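Local coordinates for putative cell invasion protein with MAC/Perforin domain (Bacteroides thetaiotaomicron VPI-5482, PDB 3KK7) that has no established function but carries a membrane-attack complex/perforin domain and may act on membranes, at residues S411-A416 against Q470-D475; G405-F410 against K457-I462; Y383-N388 against Q418-L423. All coordinates share one frame; numbering follows the deposited sequence.

In the fold
All three contacts lie in the D2 domain range and touch one mixed sheet, in which strand 407-411 runs parallel to 468-472. Contact 1 joins the ends of these two strands through backbone hydrogen bonds and is partly buried. Contact 2 is nearer the surface: 405-410 meets 457-462 by side chains alone, an apolar cluster with two lysines at its margin. Contact 3, also superficial, ties strand 376-386 to helix 420-424 through a salt bridge and a carbonyl. Ile409 O, probably bonded to Ile471 N, links contacts 2 and 1; Ala416 O, bonded to Arg385 NH1, links contacts 1 and 3. Ile462 packs on Tyr383 between contacts 2 and 3.

Contact 1 (S411-A416 against Q470-D475); sequences SNPDAA and QINNVD
Ser411 supplies one side of every hydrogen bond between 411-416 and 470-475, and all three of its polar groups take part. Its amide N reaches Ile471 O at 3.1 Å, but the angle of 135° at the hydrogen makes this a weak bond. Its carbonyl does better: Asn473 N lies 3.3 Å from Ser411 O, nearly along the C=O axis, and Asn472 CA adds a CA-H...O contact to the same oxygen. The hydroxyl completes the set, Ser411 OG donating to Asn472 OD1 at 3.1 Å from above the amide plane, 29° out of it. Asn472 is set up for this by a first torsion that places CG beside its own backbone N.

Pro413 supplies the apolar part. Its ring crosses Asn472 obliquely, with Pro413 CB 3.9 Å from Asn472 CG, while Pro413 CD meets Asn473 OD1 at 3.1 Å. An alanine in place of Asn472 removes OD1, and the Ser411 hydroxyl would probably be held less firmly, while the Pro413 ring would probably lose part of its packing, the side touching the Asn472 amide. Beyond the contact the chain closes on itself, Ala415 N donating to Asn412 O at 2.8 Å, and the backbone angles of Pro413 and Asp414 fit a type I beta turn.

The carbonyl O of Asn473, whose backbone angles lie in the left-handed helical region, accepts from Ser497 OG, while the Ile471 side chain rests on Tyr499 and Phe501 of strand 499-504. Ile471 N probably bonds to Ile409 O, a backbone link of the parallel strand pair 407-411 and 468-472, and the weak Ser411 bond continues it toward the ends of the two strands in the mixed sheet of the D2 domain.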
loop_
_atom_site.group_PDB
_atom_site.type_symbol
_atom_site.label_atom_id
_atom_site.label_comp_id
_atom_site.label_asym_id
_atom_site.label_seq_id
_atom_site.Cartn_x
_atom_site.Cartn_y
_atom_site.Cartn_z
ATOM N N SER A 411 -28.803 -0.186 3.536
ATOM C CA SER A 411 -29.667 0.955 3.822
ATOM C C SER A 411 -30.951 0.935 3.040
ATOM O O SER A 411 -31.040 0.278 2.001
ATOM C CB SER A 411 -28.923 2.254 3.528
ATOM O OG SER A 411 -27.887 2.014 2.588
ATOM N N ASN A 412 -31.941 1.667 3.567
ATOM C CA ASN A 412 -33.245 1.887 2.921
ATOM C C ASN A 412 -33.303 3.362 2.527
ATOM O O ASN A 412 -33.593 4.222 3.365
ATOM C CB ASN A 412 -34.417 1.531 3.868
ATOM C CG ASN A 412 -34.304 0.094 4.468
ATOM O OD1 ASN A 412 -33.225 -0.533 4.445
ATOM N ND2 ASN A 412 -35.428 -0.418 5.021
ATOM N N PRO A 413 -33.010 3.674 1.253
ATOM C CA PRO A 413 -32.886 5.084 0.885
ATOM C C PRO A 413 -34.205 5.855 1.026
ATOM O O PRO A 413 -34.184 7.082 1.134
ATOM C CB PRO A 413 -32.393 5.025 -0.564
ATOM C CG PRO A 413 -32.903 3.732 -1.089
ATOM C CD PRO A 413 -32.908 2.786 0.078
ATOM N N ASP A 414 -35.329 5.130 1.065
ATOM C CA ASP A 414 -36.650 5.726 1.327
ATOM C C ASP A 414 -36.929 5.985 2.814
ATOM O O ASP A 414 -38.010 6.441 3.185
ATOM C CB ASP A 414 -37.772 4.861 0.710
ATOM C CG ASP A 414 -38.049 5.204 -0.773
ATOM O OD1 ASP A 414 -37.234 5.907 -1.416
ATOM O OD2 ASP A 414 -39.103 4.773 -1.300
ATOM N N ALA A 415 -35.948 5.705 3.660
ATOM C CA ALA A 415 -36.064 5.967 5.082
ATOM C C ALA A 415 -36.117 7.469 5.378
ATOM O O ALA A 415 -36.698 7.858 6.388
ATOM C CB ALA A 415 -34.902 5.308 5.841
ATOM N N ALA A 416 -35.514 8.300 4.520
ATOM C CA ALA A 416 -35.541 9.767 4.699
ATOM C C ALA A 416 -36.937 10.365 4.427
ATOM O O ALA A 416 -37.303 11.394 5.012
ATOM C CB ALA A 416 -34.489 10.450 3.816
ATOM N N GLN A 470 -22.396 2.161 2.464
ATOM C CA GLN A 470 -23.846 2.081 2.232
ATOM C C GLN A 470 -24.157 1.375 0.932
ATOM O O GLN A 470 -23.665 1.776 -0.113
ATOM C CB GLN A 470 -24.441 3.466 2.085
ATOM C CG GLN A 470 -24.510 4.293 3.354
ATOM C CD GLN A 470 -25.595 5.372 3.269
ATOM O OE1 GLN A 470 -26.442 5.356 2.377
ATOM N NE2 GLN A 470 -25.581 6.292 4.208
ATOM N N ILE A 471 -24.972 0.326 1.008
ATOM C CA ILE A 471 -25.525 -0.318 -0.178
ATOM C C ILE A 471 -27.047 -0.240 -0.075
ATOM O O ILE A 471 -27.670 -0.919 0.757
ATOM C CB ILE A 471 -25.117 -1.794 -0.331
ATOM C CG1 ILE A 471 -23.682 -2.064 0.122
ATOM C CG2 ILE A 471 -25.286 -2.220 -1.801
ATOM C CD1 ILE A 471 -23.385 -3.567 0.220
ATOM N N ASN A 472 -27.640 0.611 -0.907
ATOM C CA ASN A 472 -29.099 0.794 -0.919
ATOM C C ASN A 472 -29.798 -0.376 -1.557
ATOM O O ASN A 472 -29.238 -1.031 -2.436
ATOM C CB ASN A 472 -29.496 2.028 -1.723
ATOM C CG ASN A 472 -28.982 3.309 -1.130
ATOM O OD1 ASN A 472 -28.916 3.464 0.094
ATOM N ND2 ASN A 472 -28.643 4.262 -1.997
ATOM N N ASN A 473 -31.036 -0.613 -1.131
ATOM C CA ASN A 473 -31.898 -1.597 -1.773
ATOM C C ASN A 473 -31.245 -2.969 -1.917
ATOM O O ASN A 473 -31.352 -3.599 -2.977
ATOM C CB ASN A 473 -32.313 -1.085 -3.154
ATOM C CG ASN A 473 -32.846 0.322 -3.108
ATOM O OD1 ASN A 473 -33.507 0.705 -2.147
ATOM N ND2 ASN A 473 -32.567 1.107 -4.142
ATOM N N VAL A 474 -30.556 -3.425 -0.870
ATOM C CA VAL A 474 -29.956 -4.751 -0.914
ATOM C C VAL A 474 -31.092 -5.732 -0.884
ATOM O O VAL A 474 -32.016 -5.581 -0.091
ATOM C CB VAL A 474 -28.997 -5.027 0.235
ATOM C CG1 VAL A 474 -28.797 -6.529 0.391
ATOM C CG2 VAL A 474 -27.666 -4.323 -0.011
ATOM N N ASP A 475 -31.034 -6.709 -1.784
ATOM C CA ASP A 475 -32.088 -7.704 -1.936
ATOM C C ASP A 475 -31.453 -8.998 -2.430
ATOM O O ASP A 475 -31.125 -9.160 -3.609
ATOM C CB ASP A 475 -33.196 -7.193 -2.880
ATOM C CG ASP A 475 -34.313 -8.236 -3.145
ATOM O OD1 ASP A 475 -34.106 -9.464 -2.987
ATOM O OD2 ASP A 475 -35.406 -7.797 -3.552
#

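Contact 2 (G405-F410 against K457-I462); sequences GDKLIF and KTINPI
Lys407 NZ is held by two partners, a salt bridge to Glu378 OE2 and a hydrogen bond to Asn401 OD1, both from residues beyond the two segments. A second ammonium stands next to it: Lys457 NZ comes within 3.1 Å of Lys407 NZ, tip to tip, and since both are donors no bond joins them. Glu378 bridges the two ammonium groups, OE2 to Lys407 and OE1 to Lys457, each by a salt bridge. The two chains arrive by different routes. Lys457 runs extended beyond CG, whereas Lys407 bends at its second and fourth torsions (chi2 -147°, chi4 -129°).

That bent chain crosses Ile459 obliquely, with Lys407 CD 3.8 Å from Ile459 CD1. The same methyl is met from the next residue of the strand on the side facing 457-462, where Ile409 and Ile459 point tip to tip and their CD1 atoms are 3.9 Å apart. Ile409 CD1 also presses on the ring of Pro461, reaching Pro461 CG at 3.4 Å and Pro461 CB at 3.6 Å. No hydrogen bond crosses the contact, as expected for strands 407-410 and 457-459 whose axes stay 10.9 Å apart and cross at -89°. Ser468 of strand 468-472 touches Ile409, Ile459 and Pro461.

The chemistry implies an apolar cluster of two isoleucines and a proline, bordered by a lysine pair; such close ammonium groups are likely to lower each other's proton affinity, an effect the shared Glu378 carboxylate probably offsets in part.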
loop_
_atom_site.group_PDB
_atom_site.type_symbol
_atom_site.label_atom_id
_atom_site.label_comp_id
_atom_site.label_asym_id
_atom_site.label_seq_id
_atom_site.Cartn_x
_atom_site.Cartn_y
_atom_site.Cartn_z
ATOM N N GLY A 405 -13.452 -6.903 8.318
ATOM C CA GLY A 405 -13.977 -5.997 9.342
ATOM C C GLY A 405 -14.572 -4.716 8.778
ATOM O O GLY A 405 -14.649 -3.715 9.462
ATOM N N ASP A 406 -15.010 -4.760 7.528
ATOM C CA ASP A 406 -15.692 -3.638 6.896
ATOM C C ASP A 406 -17.153 -3.759 7.284
ATOM O O ASP A 406 -17.620 -4.861 7.504
ATOM C CB ASP A 406 -15.546 -3.724 5.370
ATOM C CG ASP A 406 -14.122 -3.982 4.937
ATOM O OD1 ASP A 406 -13.214 -3.189 5.320
ATOM O OD2 ASP A 406 -13.907 -4.980 4.214
ATOM N N LYS A 407 -17.862 -2.635 7.364
ATOM C CA LYS A 407 -19.278 -2.634 7.683
ATOM C C LYS A 407 -20.082 -2.256 6.445
ATOM O O LYS A 407 -20.032 -1.118 5.984
ATOM C CB LYS A 407 -19.579 -1.681 8.856
ATOM C CG LYS A 407 -18.611 -1.831 10.021
ATOM C CD LYS A 407 -19.222 -1.578 11.389
ATOM C CE LYS A 407 -18.237 -1.941 12.509
ATOM N NZ LYS A 407 -18.822 -2.851 13.542
ATOM N N LEU A 408 -20.811 -3.229 5.903
ATOM C CA LEU A 408 -21.651 -3.011 4.734
ATOM C C LEU A 408 -23.096 -2.818 5.205
ATOM O O LEU A 408 -23.848 -3.778 5.407
ATOM C CB LEU A 408 -21.508 -4.172 3.731
ATOM C CG LEU A 408 -20.062 -4.621 3.418
ATOM C CD1 LEU A 408 -20.021 -5.774 2.401
ATOM C CD2 LEU A 408 -19.260 -3.441 2.917
ATOM N N ILE A 409 -23.454 -1.551 5.395
ATOM C CA ILE A 409 -24.790 -1.138 5.809
ATOM C C ILE A 409 -25.752 -1.365 4.653
ATOM O O ILE A 409 -25.545 -0.816 3.586
ATOM C CB ILE A 409 -24.829 0.384 6.142
ATOM C CG1 ILE A 409 -23.735 0.790 7.127
ATOM C CG2 ILE A 409 -26.159 0.776 6.736
ATOM C CD1 ILE A 409 -23.550 2.301 7.222
ATOM N N PHE A 410 -26.788 -2.178 4.871
ATOM C CA PHE A 410 -27.873 -2.394 3.882
ATOM C C PHE A 410 -28.965 -1.351 4.140
ATOM O O PHE A 410 -29.933 -1.591 4.867
ATOM C CB PHE A 410 -28.489 -3.775 4.037
ATOM C CG PHE A 410 -27.558 -4.926 3.752
ATOM C CD1 PHE A 410 -26.226 -4.753 3.461
ATOM C CD2 PHE A 410 -28.037 -6.217 3.823
ATOM C CE1 PHE A 410 -25.403 -5.858 3.215
ATOM C CE2 PHE A 410 -27.219 -7.314 3.576
ATOM C CZ PHE A 410 -25.908 -7.130 3.273
ATOM N N LYS A 457 -26.447 0.689 19.586
ATOM C CA LYS A 457 -25.321 0.876 18.669
ATOM C C LYS A 457 -25.770 1.732 17.485
ATOM O O LYS A 457 -26.736 1.397 16.800
ATOM C CB LYS A 457 -24.768 -0.460 18.166
ATOM C CG LYS A 457 -23.244 -0.449 18.004
ATOM C CD LYS A 457 -22.713 -1.562 17.061
ATOM C CE LYS A 457 -21.161 -1.763 17.188
ATOM N NZ LYS A 457 -20.517 -2.654 16.145
ATOM N N THR A 458 -25.078 2.841 17.244
ATOM C CA THR A 458 -25.354 3.655 16.065
ATOM C C THR A 458 -24.239 3.500 15.029
ATOM O O THR A 458 -23.100 3.187 15.357
ATOM C CB THR A 458 -25.520 5.144 16.431
ATOM O OG1 THR A 458 -24.333 5.608 17.077
ATOM C CG2 THR A 458 -26.718 5.357 17.351
ATOM N N ILE A 459 -24.577 3.686 13.765
ATOM C CA ILE A 459 -23.567 3.777 12.718
ATOM C C ILE A 459 -23.986 4.939 11.838
ATOM O O ILE A 459 -25.139 5.019 11.405
ATOM C CB ILE A 459 -23.403 2.451 11.945
ATOM C CG1 ILE A 459 -22.164 2.514 11.044
ATOM C CG2 ILE A 459 -24.658 2.103 11.166
ATOM C CD1 ILE A 459 -21.744 1.164 10.459
ATOM N N ASN A 460 -23.061 5.873 11.622
ATOM C CA ASN A 460 -23.360 7.104 10.881
ATOM C C ASN A 460 -22.529 7.283 9.571
ATOM O O ASN A 460 -21.451 7.887 9.578
ATOM C CB ASN A 460 -23.183 8.296 11.815
ATOM C CG ASN A 460 -23.613 9.596 11.178
ATOM O OD1 ASN A 460 -24.520 9.626 10.328
ATOM N ND2 ASN A 460 -22.962 10.688 11.579
ATOM N N PRO A 461 -23.040 6.755 8.443
ATOM C CA PRO A 461 -22.371 6.862 7.141
ATOM C C PRO A 461 -22.628 8.189 6.416
ATOM O O PRO A 461 -21.819 8.567 5.569
ATOM C CB PRO A 461 -22.986 5.711 6.339
ATOM C CG PRO A 461 -24.373 5.605 6.871
ATOM C CD PRO A 461 -24.294 5.976 8.341
ATOM N N ILE A 462 -23.743 8.868 6.738
ATOM C CA ILE A 462 -24.093 10.184 6.145
ATOM C C ILE A 462 -23.050 11.261 6.541
ATOM O O ILE A 462 -22.684 12.098 5.704
ATOM C CB ILE A 462 -25.580 10.642 6.497
ATOM C CG1 ILE A 462 -26.616 9.625 5.955
ATOM C CG2 ILE A 462 -25.878 12.078 5.946
ATOM C CD1 ILE A 462 -28.096 9.913 6.325
#

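Contact 3 (Y383-N388 against Q418-L423); sequences YIRKSN and QSDEEL
A classic beta bulge, in which Ile384 and Arg385 both face Leu393 of strand 392-401, is the site at which strand 376-386 meets helix 420-424. Arg385 carries the contact. Its CG occupies the crowded position between backbone N and carbonyl carbon (chi1 57°), and from there the chain runs extended to NE, reaching across to the helix.

The guanidinium grips Asp420 side-on with two nitrogens, in two hydrogen bonds that form a salt bridge to a single oxygen. Arg385 NE lies 3.2 Å from Asp420 OD1, meeting it nearly along the C-O axis, while Arg385 NH2 takes the anti lone pair of Asp420 OD1 at 3.0 Å. Guanidinium and carboxylate planes are 26° apart, nearly coplanar. Arg385 NH2 also gives a straight hydrogen bond to Gln418 O, 2.7 Å long and with 171° at the hydrogen, in the plane of both groups. With Arg385 NH1 hydrogen-bonded to Ala416 O, all three nitrogens of the group have acceptors, which fixes its rotation.

One face of the guanidinium is met by Leu423, whose CD1 lies 3.3 Å above the plane, offset toward the rim; the leucine crosses the arginine at about a right angle. Leu423 CD2 also reaches Ile384 CG1, a looser contact of 4.4 Å. The other carboxylate oxygen, Asp420 OD2, rests 3.5 Å from Ser387 CB, and the hydroxyl of that serine bonds to Ser389 OG and Glu391 N.

The helix thus lies against the end of the 376-386 and 392-401 strand pair: Asp420 touches Leu393, Ile384 packs on Asp395, and the loop that follows strand 407-411 brings Ala416 and Gln418 to the arginine on the way to helix 420-424.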
loop_
_atom_site.group_PDB
_atom_site.type_symbol
_atom_site.label_atom_id
_atom_site.label_comp_id
_atom_site.label_asym_id
_atom_site.label_seq_id
_atom_site.Cartn_x
_atom_site.Cartn_y
_atom_site.Cartn_z
ATOM N N TYR A 383 -28.174 6.737 11.621
ATOM C CA TYR A 383 -28.602 8.115 11.765
ATOM C C TYR A 383 -29.161 8.606 10.446
ATOM O O TYR A 383 -28.586 8.335 9.394
ATOM C CB TYR A 383 -27.418 8.982 12.189
ATOM C CG TYR A 383 -27.780 10.431 12.375
ATOM C CD1 TYR A 383 -28.582 10.829 13.439
ATOM C CD2 TYR A 383 -27.344 11.404 11.481
ATOM C CE1 TYR A 383 -28.934 12.160 13.619
ATOM C CE2 TYR A 383 -27.691 12.741 11.660
ATOM C CZ TYR A 383 -28.485 13.107 12.736
ATOM O OH TYR A 383 -28.827 14.423 12.931
ATOM N N ILE A 384 -30.289 9.306 10.502
ATOM C CA ILE A 384 -30.930 9.830 9.294
ATOM C C ILE A 384 -30.953 11.350 9.356
ATOM O O ILE A 384 -30.349 12.002 8.508
ATOM C CB ILE A 384 -32.377 9.285 9.069
ATOM C CG1 ILE A 384 -32.372 7.763 8.926
ATOM C CG2 ILE A 384 -32.991 9.910 7.806
ATOM C CD1 ILE A 384 -31.605 7.246 7.696
ATOM N N ARG A 385 -31.636 11.913 10.353
ATOM C CA ARG A 385 -31.694 13.368 10.502
ATOM C C ARG A 385 -32.135 13.789 11.894
ATOM O O ARG A 385 -32.526 12.942 12.710
ATOM C CB ARG A 385 -32.656 13.966 9.474
ATOM C CG ARG A 385 -34.079 13.397 9.532
ATOM C CD ARG A 385 -35.070 14.319 8.838
ATOM N NE ARG A 385 -36.451 13.892 9.071
ATOM C CZ ARG A 385 -37.079 12.942 8.382
ATOM N NH1 ARG A 385 -36.465 12.282 7.392
ATOM N NH2 ARG A 385 -38.340 12.645 8.688
ATOM N N LYS A 386 -32.058 15.100 12.143
ATOM C CA LYS A 386 -32.602 15.729 13.351
ATOM C C LYS A 386 -34.033 16.179 13.110
ATOM O O LYS A 386 -34.328 16.772 12.078
ATOM C CB LYS A 386 -31.784 16.968 13.784
ATOM C CG LYS A 386 -30.382 16.640 14.245
ATOM C CD LYS A 386 -29.833 17.550 15.353
ATOM C CE LYS A 386 -28.603 16.842 15.994
ATOM N NZ LYS A 386 -27.654 17.766 16.696
ATOM N N SER A 387 -34.896 15.926 14.091
ATOM C CA SER A 387 -36.273 16.398 14.058
ATOM C C SER A 387 -36.287 17.910 14.187
ATOM O O SER A 387 -35.265 18.521 14.484
ATOM C CB SER A 387 -37.104 15.763 15.198
ATOM O OG SER A 387 -36.878 16.378 16.459
ATOM N N ASN A 388 -37.447 18.516 13.978
ATOM C CA ASN A 388 -37.554 19.947 14.176
ATOM C C ASN A 388 -37.572 20.324 15.660
ATOM O O ASN A 388 -37.660 21.505 15.993
ATOM C CB ASN A 388 -38.763 20.521 13.446
ATOM C CG ASN A 388 -40.076 20.018 13.992
ATOM O OD1 ASN A 388 -40.230 19.813 15.193
ATOM N ND2 ASN A 388 -41.047 19.850 13.106
ATOM N N GLN A 418 -39.744 8.983 5.303
ATOM C CA GLN A 418 -40.642 8.696 6.411
ATOM C C GLN A 418 -40.778 9.898 7.339
ATOM O O GLN A 418 -39.846 10.682 7.510
ATOM C CB GLN A 418 -40.170 7.465 7.184
ATOM C CG GLN A 418 -39.968 6.220 6.308
ATOM C CD GLN A 418 -39.910 4.930 7.115
ATOM O OE1 GLN A 418 -38.834 4.465 7.499
ATOM N NE2 GLN A 418 -41.079 4.352 7.388
ATOM N N SER A 419 -41.956 10.036 7.924
ATOM C CA SER A 419 -42.267 11.150 8.799
ATOM C C SER A 419 -41.558 10.991 10.125
ATOM O O SER A 419 -41.489 9.886 10.667
ATOM C CB SER A 419 -43.767 11.189 9.077
ATOM O OG SER A 419 -44.142 10.089 9.894
ATOM N N ASP A 420 -41.071 12.107 10.660
ATOM C CA ASP A 420 -40.441 12.151 11.980
ATOM C C ASP A 420 -40.942 11.071 12.966
ATOM O O ASP A 420 -40.142 10.306 13.506
ATOM C CB ASP A 420 -40.618 13.551 12.598
ATOM C CG ASP A 420 -39.558 14.556 12.130
ATOM O OD1 ASP A 420 -38.758 14.252 11.197
ATOM O OD2 ASP A 420 -39.527 15.665 12.725
ATOM N N GLU A 421 -42.258 10.993 13.175
ATOM C CA GLU A 421 -42.828 10.125 14.231
ATOM C C GLU A 421 -42.588 8.643 13.980
ATOM O O GLU A 421 -42.427 7.871 14.922
ATOM C CB GLU A 421 -44.327 10.407 14.445
ATOM C CG GLU A 421 -44.624 11.704 15.252
ATOM C CD GLU A 421 -44.185 13.009 14.537
ATOM O OE1 GLU A 421 -44.005 13.002 13.296
ATOM O OE2 GLU A 421 -44.022 14.048 15.222
ATOM N N GLU A 422 -42.549 8.253 12.711
ATOM C CA GLU A 422 -42.221 6.878 12.345
ATOM C C GLU A 422 -40.791 6.524 12.760
ATOM O O GLU A 422 -40.559 5.543 13.476
ATOM C CB GLU A 422 -42.376 6.680 10.844
ATOM C CG GLU A 422 -43.804 6.825 10.348
ATOM C CD GLU A 422 -43.903 6.697 8.837
ATOM O OE1 GLU A 422 -42.972 6.103 8.232
ATOM O OE2 GLU A 422 -44.909 7.181 8.261
ATOM N N LEU A 423 -39.842 7.340 12.309
ATOM C CA LEU A 423 -38.421 7.155 12.634
ATOM C C LEU A 423 -38.166 7.156 14.143
ATOM O O LEU A 423 -37.391 6.340 14.637
ATOM C CB LEU A 423 -37.560 8.233 11.941
ATOM C CG LEU A 423 -37.518 8.254 10.399
ATOM C CD1 LEU A 423 -37.040 9.604 9.880
ATOM C CD2 LEU A 423 -36.646 7.127 9.838
#